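Local coordinates for uncharacterized protein (Methanosarcina mazei, PDB 3R6A), which is of unknown function but belongs to the glyoxalase/bleomycin resistance protein/dioxygenase superfamily and is found in an assembly of two chains, at residues P19-Y24 with I51-G56; F36-P39 with E44-Q47; T81-N86 with V105-G110; R92-S95 with G100-M103. All coordinates share one frame; numbering follows the deposited sequence.

Contact 1. Residues P19-Y24 with I51-G56; sequences PALEFY and ILLIAG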
loop_
_atom_site.group_PDB
_atom_site.type_symbol
_atom_site.label_atom_id
_atom_site.label_comp_id
_atom_site.label_asym_id
_atom_site.label_seq_id
_atom_site.Cartn_x
_atom_site.Cartn_y
_atom_site.Cartn_z
ATOM N N PRO B 19 17.119 -8.459 -7.627
ATOM C CA PRO B 19 16.872 -9.503 -6.629
ATOM C C PRO B 19 15.468 -9.427 -6.025
ATOM O O PRO B 19 14.812 -10.450 -5.819
ATOM C CB PRO B 19 17.972 -9.260 -5.597
ATOM C CG PRO B 19 18.182 -7.785 -5.680
ATOM C CD PRO B 19 18.166 -7.530 -7.167
ATOM N N ALA B 20 15.008 -8.210 -5.749
ATOM C CA ALA B 20 13.683 -8.020 -5.169
ATOM C C ALA B 20 12.587 -8.592 -6.068
ATOM O O ALA B 20 11.708 -9.315 -5.595
ATOM C CB ALA B 20 13.431 -6.538 -4.906
ATOM N N LEU B 21 12.631 -8.278 -7.362
ATOM C CA LEU B 21 11.615 -8.788 -8.278
ATOM C C LEU B 21 11.540 -10.310 -8.263
ATOM O O LEU B 21 10.452 -10.888 -8.222
ATOM C CB LEU B 21 11.880 -8.311 -9.712
ATOM C CG LEU B 21 11.302 -6.954 -10.111
ATOM C CD1 LEU B 21 11.728 -6.618 -11.527
ATOM C CD2 LEU B 21 9.778 -6.986 -10.005
ATOM N N GLU B 22 12.696 -10.960 -8.304
ATOM C CA GLU B 22 12.726 -12.414 -8.292
ATOM C C GLU B 22 11.966 -12.920 -7.072
ATOM O O GLU B 22 11.162 -13.847 -7.174
ATOM C CB GLU B 22 14.170 -12.919 -8.260
ATOM C CG GLU B 22 14.310 -14.435 -8.140
ATOM C CD GLU B 22 13.653 -15.193 -9.283
ATOM O OE1 GLU B 22 12.403 -15.220 -9.346
ATOM O OE2 GLU B 22 14.388 -15.764 -10.119
ATOM N N PHE B 23 12.214 -12.297 -5.923
ATOM C CA PHE B 23 11.545 -12.691 -4.692
ATOM C C PHE B 23 10.034 -12.519 -4.789
ATOM O O PHE B 23 9.279 -13.442 -4.478
ATOM C CB PHE B 23 12.068 -11.874 -3.507
ATOM C CG PHE B 23 11.310 -12.116 -2.231
ATOM C CD1 PHE B 23 11.461 -13.308 -1.525
ATOM C CD2 PHE B 23 10.415 -11.165 -1.752
ATOM C CE1 PHE B 23 10.732 -13.550 -0.366
ATOM C CE2 PHE B 23 9.678 -11.399 -0.590
ATOM C CZ PHE B 23 9.835 -12.592 0.105
ATOM N N TYR B 24 9.584 -11.341 -5.213
ATOM C CA TYR B 24 8.146 -11.116 -5.312
ATOM C C TYR B 24 7.461 -11.966 -6.369
ATOM O O TYR B 24 6.294 -12.320 -6.213
ATOM C CB TYR B 24 7.854 -9.627 -5.526
ATOM C CG TYR B 24 8.189 -8.832 -4.287
ATOM C CD1 TYR B 24 7.421 -8.960 -3.126
ATOM C CD2 TYR B 24 9.340 -8.050 -4.230
ATOM C CE1 TYR B 24 7.803 -8.340 -1.940
ATOM C CE2 TYR B 24 9.730 -7.430 -3.053
ATOM C CZ TYR B 24 8.964 -7.582 -1.910
ATOM O OH TYR B 24 9.384 -7.010 -0.733
ATOM N N ILE B 51 1.498 -4.361 -6.237
ATOM C CA ILE B 51 2.617 -3.777 -5.516
ATOM C C ILE B 51 3.483 -2.959 -6.465
ATOM O O ILE B 51 3.819 -3.415 -7.549
ATOM C CB ILE B 51 3.512 -4.863 -4.900
ATOM C CG1 ILE B 51 2.745 -5.615 -3.813
ATOM C CG2 ILE B 51 4.771 -4.233 -4.316
ATOM C CD1 ILE B 51 3.522 -6.749 -3.214
ATOM N N LEU B 52 3.836 -1.748 -6.047
ATOM C CA LEU B 52 4.707 -0.895 -6.837
ATOM C C LEU B 52 6.055 -0.950 -6.145
ATOM O O LEU B 52 6.170 -0.563 -4.979
ATOM C CB LEU B 52 4.215 0.560 -6.852
ATOM C CG LEU B 52 3.049 0.950 -7.761
ATOM C CD1 LEU B 52 2.717 2.427 -7.554
ATOM C CD2 LEU B 52 3.426 0.698 -9.215
ATOM N N LEU B 53 7.063 -1.459 -6.848
ATOM C CA LEU B 53 8.413 -1.539 -6.309
ATOM C C LEU B 53 9.202 -0.336 -6.813
ATOM O O LEU B 53 9.359 -0.148 -8.023
ATOM C CB LEU B 53 9.103 -2.829 -6.763
ATOM C CG LEU B 53 8.633 -4.147 -6.157
ATOM C CD1 LEU B 53 9.359 -5.305 -6.844
ATOM C CD2 LEU B 53 8.915 -4.158 -4.654
ATOM N N ILE B 54 9.682 0.481 -5.879
ATOM C CA ILE B 54 10.456 1.675 -6.204
ATOM C C ILE B 54 11.882 1.418 -5.724
ATOM O O ILE B 54 12.106 1.214 -4.532
ATOM C CB ILE B 54 9.864 2.899 -5.481
ATOM C CG1 ILE B 54 8.381 3.028 -5.844
ATOM C CG2 ILE B 54 10.631 4.161 -5.863
ATOM C CD1 ILE B 54 7.646 4.089 -5.066
ATOM N N ALA B 55 12.838 1.418 -6.654
ATOM C CA ALA B 55 14.229 1.138 -6.315
ATOM C C ALA B 55 15.173 2.311 -6.533
ATOM O O ALA B 55 15.027 3.077 -7.481
ATOM C CB ALA B 55 14.719 -0.071 -7.113
ATOM N N GLY B 56 16.150 2.430 -5.641
ATOM C CA GLY B 56 17.125 3.502 -5.733
ATOM C C GLY B 56 17.895 3.627 -4.432
ATOM O O GLY B 56 17.631 2.895 -3.478
#

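Contact 2. Residues F36-P39 with E44-Q47; sequences FEIP and ELAQ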
loop_
_atom_site.group_PDB
_atom_site.type_symbol
_atom_site.label_atom_id
_atom_site.label_comp_id
_atom_site.label_asym_id
_atom_site.label_seq_id
_atom_site.Cartn_x
_atom_site.Cartn_y
_atom_site.Cartn_z
ATOM N N PHE B 36 7.973 0.683 -15.863
ATOM C CA PHE B 36 7.432 1.921 -16.398
ATOM C C PHE B 36 8.485 2.962 -16.703
ATOM O O PHE B 36 9.529 3.014 -16.064
ATOM C CB PHE B 36 6.432 2.520 -15.409
ATOM C CG PHE B 36 5.273 1.621 -15.099
ATOM C CD1 PHE B 36 4.296 1.370 -16.053
ATOM C CD2 PHE B 36 5.162 1.018 -13.851
ATOM C CE1 PHE B 36 3.221 0.529 -15.769
ATOM C CE2 PHE B 36 4.090 0.176 -13.559
ATOM C CZ PHE B 36 3.120 -0.067 -14.520
ATOM N N GLU B 37 8.189 3.787 -17.699
ATOM C CA GLU B 37 9.064 4.872 -18.090
ATOM C C GLU B 37 8.664 6.013 -17.154
ATOM O O GLU B 37 7.491 6.379 -17.091
ATOM C CB GLU B 37 8.789 5.271 -19.541
ATOM C CG GLU B 37 9.764 6.303 -20.093
ATOM C CD GLU B 37 9.356 6.823 -21.456
ATOM O OE1 GLU B 37 8.542 6.165 -22.137
ATOM O OE2 GLU B 37 9.866 7.889 -21.857
ATOM N N ILE B 38 9.620 6.555 -16.411
ATOM C CA ILE B 38 9.309 7.647 -15.496
ATOM C C ILE B 38 10.295 8.802 -15.638
ATOM O O ILE B 38 11.401 8.631 -16.153
ATOM C CB ILE B 38 9.308 7.179 -14.025
ATOM C CG1 ILE B 38 10.679 6.612 -13.652
ATOM C CG2 ILE B 38 8.213 6.143 -13.816
ATOM C CD1 ILE B 38 10.838 6.320 -12.168
ATOM N N PRO B 39 9.902 9.998 -15.179
ATOM C CA PRO B 39 10.754 11.189 -15.259
ATOM C C PRO B 39 11.906 11.258 -14.253
ATOM O O PRO B 39 12.984 11.753 -14.584
ATOM C CB PRO B 39 9.756 12.330 -15.075
ATOM C CG PRO B 39 8.776 11.744 -14.113
ATOM C CD PRO B 39 8.561 10.347 -14.673
ATOM N N GLU B 44 13.979 3.526 -10.184
ATOM C CA GLU B 44 13.382 2.586 -11.128
ATOM C C GLU B 44 12.039 2.143 -10.555
ATOM O O GLU B 44 11.927 1.893 -9.352
ATOM C CB GLU B 44 14.273 1.354 -11.315
ATOM C CG GLU B 44 15.677 1.616 -11.870
ATOM C CD GLU B 44 15.678 2.254 -13.248
ATOM O OE1 GLU B 44 14.773 1.955 -14.058
ATOM O OE2 GLU B 44 16.603 3.048 -13.532
ATOM N N LEU B 45 11.036 2.036 -11.417
ATOM C CA LEU B 45 9.700 1.643 -10.988
ATOM C C LEU B 45 9.219 0.354 -11.648
ATOM O O LEU B 45 9.289 0.212 -12.866
ATOM C CB LEU B 45 8.708 2.761 -11.314
ATOM C CG LEU B 45 7.266 2.557 -10.850
ATOM C CD1 LEU B 45 7.222 2.598 -9.329
ATOM C CD2 LEU B 45 6.371 3.638 -11.434
ATOM N N ALA B 46 8.724 -0.574 -10.837
ATOM C CA ALA B 46 8.193 -1.834 -11.352
ATOM C C ALA B 46 6.876 -2.139 -10.651
ATOM O O ALA B 46 6.641 -1.684 -9.530
ATOM C CB ALA B 46 9.180 -2.968 -11.102
ATOM N N GLN B 47 6.002 -2.888 -11.313
ATOM C CA GLN B 47 4.746 -3.271 -10.680
ATOM C C GLN B 47 4.563 -4.768 -10.806
ATOM O O GLN B 47 4.704 -5.326 -11.894
ATOM C CB GLN B 47 3.539 -2.577 -11.317
ATOM C CG GLN B 47 2.227 -2.905 -10.575
ATOM C CD GLN B 47 0.995 -2.296 -11.221
ATOM O OE1 GLN B 47 1.060 -1.221 -11.807
ATOM N NE2 GLN B 47 -0.141 -2.980 -11.097
HETATM O O HOH W 1 11.399 2.899 -14.079
#

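Contact 3. Residues T81-N86 with V105-G110; sequences TFLEEN and VRHSDG. With ACT (acetate ion), chain C.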
loop_
_atom_site.group_PDB
_atom_site.type_symbol
_atom_site.label_atom_id
_atom_site.label_comp_id
_atom_site.label_asym_id
_atom_site.label_seq_id
_atom_site.Cartn_x
_atom_site.Cartn_y
_atom_site.Cartn_z
ATOM N N THR B 81 -11.347 17.640 -8.417
ATOM C CA THR B 81 -12.485 18.449 -8.004
ATOM C C THR B 81 -13.023 17.973 -6.658
ATOM O O THR B 81 -13.172 18.758 -5.728
ATOM C CB THR B 81 -13.613 18.386 -9.051
ATOM O OG1 THR B 81 -13.113 18.852 -10.311
ATOM C CG2 THR B 81 -14.796 19.259 -8.623
ATOM N N PHE B 82 -13.303 16.678 -6.557
ATOM C CA PHE B 82 -13.816 16.105 -5.318
ATOM C C PHE B 82 -12.875 16.404 -4.158
ATOM O O PHE B 82 -13.300 16.860 -3.097
ATOM C CB PHE B 82 -13.970 14.586 -5.451
ATOM C CG PHE B 82 -14.374 13.904 -4.173
ATOM C CD1 PHE B 82 -15.708 13.858 -3.782
ATOM C CD2 PHE B 82 -13.412 13.338 -3.339
ATOM C CE1 PHE B 82 -16.081 13.258 -2.577
ATOM C CE2 PHE B 82 -13.772 12.737 -2.133
ATOM C CZ PHE B 82 -15.109 12.696 -1.751
ATOM N N LEU B 83 -11.589 16.144 -4.365
ATOM C CA LEU B 83 -10.601 16.359 -3.319
ATOM C C LEU B 83 -10.526 17.808 -2.839
ATOM O O LEU B 83 -10.502 18.066 -1.636
ATOM C CB LEU B 83 -9.234 15.871 -3.803
ATOM C CG LEU B 83 -9.146 14.343 -3.940
ATOM C CD1 LEU B 83 -7.951 13.956 -4.801
ATOM C CD2 LEU B 83 -9.026 13.712 -2.553
ATOM N N GLU B 84 -10.504 18.751 -3.775
ATOM C CA GLU B 84 -10.430 20.163 -3.411
ATOM C C GLU B 84 -11.673 20.617 -2.651
ATOM O O GLU B 84 -11.607 21.533 -1.832
ATOM C CB GLU B 84 -10.255 21.024 -4.664
ATOM C CG GLU B 84 -9.008 20.703 -5.464
ATOM C CD GLU B 84 -8.881 21.562 -6.706
ATOM O OE1 GLU B 84 -9.875 21.674 -7.454
ATOM O OE2 GLU B 84 -7.788 22.119 -6.939
ATOM N N GLU B 85 -12.804 19.978 -2.927
ATOM C CA GLU B 85 -14.057 20.327 -2.264
ATOM C C GLU B 85 -14.219 19.551 -0.965
ATOM O O GLU B 85 -15.217 19.706 -0.258
ATOM C CB GLU B 85 -15.244 20.026 -3.184
ATOM C CG GLU B 85 -15.093 20.598 -4.583
ATOM C CD GLU B 85 -16.301 20.340 -5.459
ATOM O OE1 GLU B 85 -16.830 19.207 -5.432
ATOM O OE2 GLU B 85 -16.716 21.269 -6.185
ATOM N N ASN B 86 -13.237 18.717 -0.642
ATOM C CA ASN B 86 -13.319 17.926 0.575
ATOM C C ASN B 86 -12.105 18.011 1.498
ATOM O O ASN B 86 -11.688 17.014 2.087
ATOM C CB ASN B 86 -13.631 16.473 0.214
ATOM C CG ASN B 86 -15.088 16.275 -0.174
ATOM O OD1 ASN B 86 -15.965 16.191 0.688
ATOM N ND2 ASN B 86 -15.356 16.220 -1.472
ATOM N N VAL B 105 -1.429 14.288 -3.683
ATOM C CA VAL B 105 -2.389 14.998 -2.858
ATOM C C VAL B 105 -2.245 14.741 -1.372
ATOM O O VAL B 105 -1.966 13.624 -0.957
ATOM C CB VAL B 105 -3.821 14.577 -3.265
ATOM C CG1 VAL B 105 -4.858 15.285 -2.401
ATOM C CG2 VAL B 105 -4.047 14.868 -4.741
ATOM N N ARG B 106 -2.439 15.788 -0.573
ATOM C CA ARG B 106 -2.402 15.633 0.873
ATOM C C ARG B 106 -3.850 15.685 1.338
ATOM O O ARG B 106 -4.499 16.731 1.267
ATOM C CB ARG B 106 -1.608 16.758 1.556
ATOM C CG ARG B 106 -1.563 16.613 3.085
ATOM C CD ARG B 106 -0.810 17.767 3.747
ATOM N NE ARG B 106 -0.625 17.568 5.189
ATOM C CZ ARG B 106 -1.562 17.766 6.112
ATOM N NH1 ARG B 106 -2.775 18.177 5.771
ATOM N NH2 ARG B 106 -1.284 17.544 7.390
ATOM N N HIS B 107 -4.362 14.548 1.793
ATOM C CA HIS B 107 -5.727 14.478 2.290
ATOM C C HIS B 107 -5.800 15.261 3.600
ATOM O O HIS B 107 -4.790 15.450 4.271
ATOM C CB HIS B 107 -6.120 13.023 2.548
ATOM C CG HIS B 107 -6.283 12.206 1.304
ATOM N ND1 HIS B 107 -6.474 10.841 1.333
ATOM C CD2 HIS B 107 -6.310 12.562 -0.004
ATOM C CE1 HIS B 107 -6.614 10.391 0.098
ATOM N NE2 HIS B 107 -6.517 11.414 -0.733
ATOM N N SER B 108 -7.001 15.700 3.957
ATOM C CA SER B 108 -7.209 16.450 5.192
ATOM C C SER B 108 -6.632 15.715 6.401
ATOM O O SER B 108 -6.080 16.338 7.312
ATOM C CB SER B 108 -8.706 16.695 5.410
ATOM O OG SER B 108 -8.930 17.424 6.602
ATOM N N ASP B 109 -6.752 14.388 6.415
ATOM C CA ASP B 109 -6.241 13.618 7.541
ATOM C C ASP B 109 -4.727 13.512 7.567
ATOM O O ASP B 109 -4.163 12.891 8.464
ATOM C CB ASP B 109 -6.849 12.211 7.576
ATOM C CG ASP B 109 -6.502 11.389 6.352
ATOM O OD1 ASP B 109 -5.348 11.467 5.883
ATOM O OD2 ASP B 109 -7.384 10.649 5.872
ATOM N N GLY B 110 -4.065 14.108 6.581
ATOM C CA GLY B 110 -2.613 14.072 6.560
ATOM C C GLY B 110 -1.982 13.066 5.620
ATOM O O GLY B 110 -0.785 13.149 5.334
HETATM C C ACT C . -9.875 12.765 5.673
HETATM O O ACT C . -9.037 13.219 4.897
HETATM O OXT ACT C . -9.732 11.634 6.140
HETATM C CH3 ACT C . -11.082 13.587 6.051
HETATM O O HOH W 2 -9.215 15.205 2.397
#

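Contact 4. Residues R92-S95 with G100-M103; sequences RGPS and GRNM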
loop_
_atom_site.group_PDB
_atom_site.type_symbol
_atom_site.label_atom_id
_atom_site.label_comp_id
_atom_site.label_asym_id
_atom_site.label_seq_id
_atom_site.Cartn_x
_atom_site.Cartn_y
_atom_site.Cartn_z
ATOM N N ARG B 92 1.134 18.485 -5.957
ATOM C CA ARG B 92 1.951 18.270 -7.153
ATOM C C ARG B 92 1.046 17.922 -8.321
ATOM O O ARG B 92 0.177 17.073 -8.186
ATOM C CB ARG B 92 2.927 17.107 -6.976
ATOM C CG ARG B 92 4.058 17.324 -6.012
ATOM C CD ARG B 92 5.046 16.173 -6.137
ATOM N NE ARG B 92 5.611 16.088 -7.484
ATOM C CZ ARG B 92 6.349 17.040 -8.050
ATOM N NH1 ARG B 92 6.617 18.159 -7.390
ATOM N NH2 ARG B 92 6.827 16.872 -9.277
ATOM N N GLY B 93 1.258 18.568 -9.464
ATOM C CA GLY B 93 0.445 18.276 -10.633
ATOM C C GLY B 93 -0.965 18.831 -10.575
ATOM O O GLY B 93 -1.259 19.695 -9.740
ATOM N N PRO B 94 -1.870 18.358 -11.450
ATOM C CA PRO B 94 -1.665 17.338 -12.490
ATOM C C PRO B 94 -0.497 17.633 -13.434
ATOM O O PRO B 94 -0.299 18.772 -13.868
ATOM C CB PRO B 94 -2.995 17.327 -13.233
ATOM C CG PRO B 94 -3.980 17.713 -12.173
ATOM C CD PRO B 94 -3.264 18.835 -11.460
ATOM N N SER B 95 0.273 16.597 -13.748
ATOM C CA SER B 95 1.418 16.736 -14.635
ATOM C C SER B 95 1.452 15.573 -15.602
ATOM O O SER B 95 1.101 14.448 -15.247
ATOM C CB SER B 95 2.722 16.747 -13.835
ATOM O OG SER B 95 2.752 17.825 -12.919
ATOM N N GLY B 100 0.997 8.743 -18.693
ATOM C CA GLY B 100 -0.271 9.450 -18.634
ATOM C C GLY B 100 -0.167 10.750 -17.863
ATOM O O GLY B 100 0.522 11.670 -18.285
ATOM N N ARG B 101 -0.853 10.828 -16.726
ATOM C CA ARG B 101 -0.815 12.034 -15.898
ATOM C C ARG B 101 -0.882 11.645 -14.430
ATOM O O ARG B 101 -1.561 10.689 -14.075
ATOM C CB ARG B 101 -2.010 12.939 -16.204
ATOM C CG ARG B 101 -2.075 13.481 -17.613
ATOM C CD ARG B 101 -3.472 14.027 -17.882
ATOM N NE ARG B 101 -3.818 15.138 -16.999
ATOM C CZ ARG B 101 -5.049 15.391 -16.565
ATOM N NH1 ARG B 101 -6.056 14.607 -16.924
ATOM N NH2 ARG B 101 -5.278 16.432 -15.780
ATOM N N ASN B 102 -0.181 12.384 -13.576
ATOM C CA ASN B 102 -0.218 12.090 -12.145
ATOM C C ASN B 102 -0.358 13.381 -11.358
ATOM O O ASN B 102 -0.204 14.476 -11.898
ATOM C CB ASN B 102 1.071 11.423 -11.645
ATOM C CG ASN B 102 1.547 10.282 -12.520
ATOM O OD1 ASN B 102 0.756 9.535 -13.087
ATOM N ND2 ASN B 102 2.867 10.128 -12.603
HETATM N N MSE B 103 -0.655 13.225 -10.073
HETATM C CA MSE B 103 -0.746 14.339 -9.136
HETATM C C MSE B 103 -0.575 13.736 -7.753
HETATM O O MSE B 103 -0.896 12.565 -7.530
HETATM C CB MSE B 103 -2.085 15.079 -9.233
HETATM C CG MSE B 103 -3.303 14.285 -8.817
HETATM SE SE MSE B 103 -4.893 15.405 -8.869
HETATM C CE MSE B 103 -6.179 14.103 -8.228
#

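Contact 1. Residues P19-Y24 with I51-G56
In this glyoxalase-superfamily chain, helix 17-27 lies against the mixed sheet, and Leu53 of strand 51-55 touches both Leu21 and Tyr24 of the helix. The short segments run nearly antiparallel, at 162°, and their axes approach to 10.4 Å, a spacing bridged by side chains alone. Leu53 divides the work between its two methyl groups. CD1 meets CD2 of Leu21 at 3.6 Å and also lies 3.8 Å from Tyr24 CD2, whereas CD2 packs on the same side of the tyrosine ring, the side away from Phe23, 3.7 Å from Tyr24 CE2. Both approaches to the ring are oblique. Ile51, two residues back on the same face of the strand, adds a looser touch through its CD1, 4.5 Å from Tyr24 CD1.

The tyrosine owes its position to its first torsion: with CG anti to the carbonyl carbon (chi1 -69°), the ring leans from the helix toward the strand. One face is covered within the helix by Phe23, whose CD2 stands 3.7 Å above the plane, over the ring centre. The hydroxyl is not left without partners in this apolar setting, since Tyr24 OH is hydrogen-bonded to Asp109 OD2 and His107 ND1 of the second subunit. The same side chain therefore packs within its own chain and binds across the subunit interface. Elsewhere Leu17 and Leu12 extend the apolar layer. Such helix-on-sheet packing, with branched aliphatic and aromatic groups between, is as in the glyoxalase fold.

Contact 2. Residues F36-P39 with E44-Q47
Phe36 packs on Leu45 and Gln47 of strand 44-48, and Ile38 on Leu45, at one edge of the mixed sheet of this glyoxalase-type chain, where strand 34-35 gives way to a loop. The side chains form the close part of the contact. Leu45, with CG anti to the backbone N (chi1 -176°), brings CD2 between its two partners: it lies 3.8 Å from Phe36 CD2, obliquely to the ring, and 3.9 Å from Ile38 CG2, the leucine and isoleucine crossing at about a right angle. Farther along the strand, Gln47 CB meets the ring edge near its plane.

The backbones, by contrast, are coming apart. Regular pairing persists just before, in the bond between Gln47 and Met34, but Phe36 N reaches Leu45 O only by a weak hydrogen bond of 3.3 Å. On the other half of the same residue pair, a water stands in for the direct link, donating to Phe36 O and accepting from Leu45 N, 2.8 Å away. Glu37, an exposed residue, starts away from the strand. The amide of Gln47 has its firmer partner in Ser49 O, bonded through NE2, while the amide plane stands 40° from the phenyl ring and Gln47 OE1 rests 3.6 Å from Phe36 CZ.

Contact 3. Residues T81-N86 with V105-G110
Leu83, on the sheet-facing side of helix 76-84, spreads its two methyls over Val105 and His107 near the end of strand 100-106. CD1 settles against both branches of the valine, 4.0 Å from Val105 CG2, while CD2 comes obliquely upon the imidazole, 3.9 Å from His107 NE2. Its CG set beside the backbone N (chi1 -69°), the leucine projects its fork toward the strand. The imidazole it packs on is held at both nitrogens: NE2 is hydrogen-bonded to Tyr115 OH, and ND1 is engaged at the subunit interface.

Beside this packing the segments are joined through water, which donates to Asn86 O, accepts from Ser108 N at 2.8 Å and also donates to an acetate ion. Asn86 itself is held locally: just after the helix, its ND2 turns back to Phe82 O at 2.7 Å, the acceptor lying close to the amide plane. The acetate, probably from the crystallisation liquor, accepts a hydrogen bond of 3.0 Å from Asp109 N to its O atom, within the type I turn from His107 to Gly110. Helix 76-84 laid on the mixed sheet, at the subunit interface, is consistent with the glyoxalase fold.

Contact 4. Residues R92-S95 with G100-M103
Two backbone hydrogen bonds join Ser95 and Asn102 as a hydrogen-bonded antiparallel pair in the beta hairpin of strands 89-97 and 100-106, at an outer edge of the sheet. Ser95 N donates to Asn102 O at 2.9 Å, and Asn102 N returns the bond to Ser95 O over the same distance. Both are somewhat bent, with N-H...O angles of 153° and 157°. Weaker CA-H...O contacts continue the pairing: Arg101 CA approaches Ser95 O at 3.1 Å, and Pro94 CA lies 3.3 Å from Asn102 O, so that each of these carbonyls receives an N-H and a CA-H from across the hairpin.

Regularity fails toward Arg92, where the chain turns a corner. Gly93 adopts a positive phi of 74°, favoured by glycine, and the peptide bond before Pro94 is cis. Arg92 O nevertheless still faces Met103 CA, at 3.0 Å.

Outward from the backbone, Pro94 forms the main packing surface, flanked by two side chains of the partner strand. The Arg101 chain folds at its third torsion and brings its guanidinium obliquely to the proline, with NH2 3.5 Å from Pro94 CB; the same nitrogen forms a salt bridge with Asp77 of helix 76-84. Met103, a selenomethionine, runs alongside the proline, with SE 4.1 Å from Pro94 CG.

The four contacts sample both halves of one sheet. Contacts 1 and 3 are buried and set a helix on strands, mainly through side-chain packing, with a water bridge added in contact 3, and both reach the second subunit; they lie on opposite sides of the chain's centre, about 30 Å apart between centres. Contacts 2 and 4 are surface pairings near the two outermost strands, where backbone hydrogen bonding matters more: direct, in one hydrogen-bonded pair, in contact 4, weak and water-mediated in contact 2. Each is nested along the chain inside a helix contact. Strands 44-48 and 51-55 bond directly, joining contacts 1 and 2, whereas contacts 3 and 4 share strand 100-106 and meet where Leu83 packs on Met103.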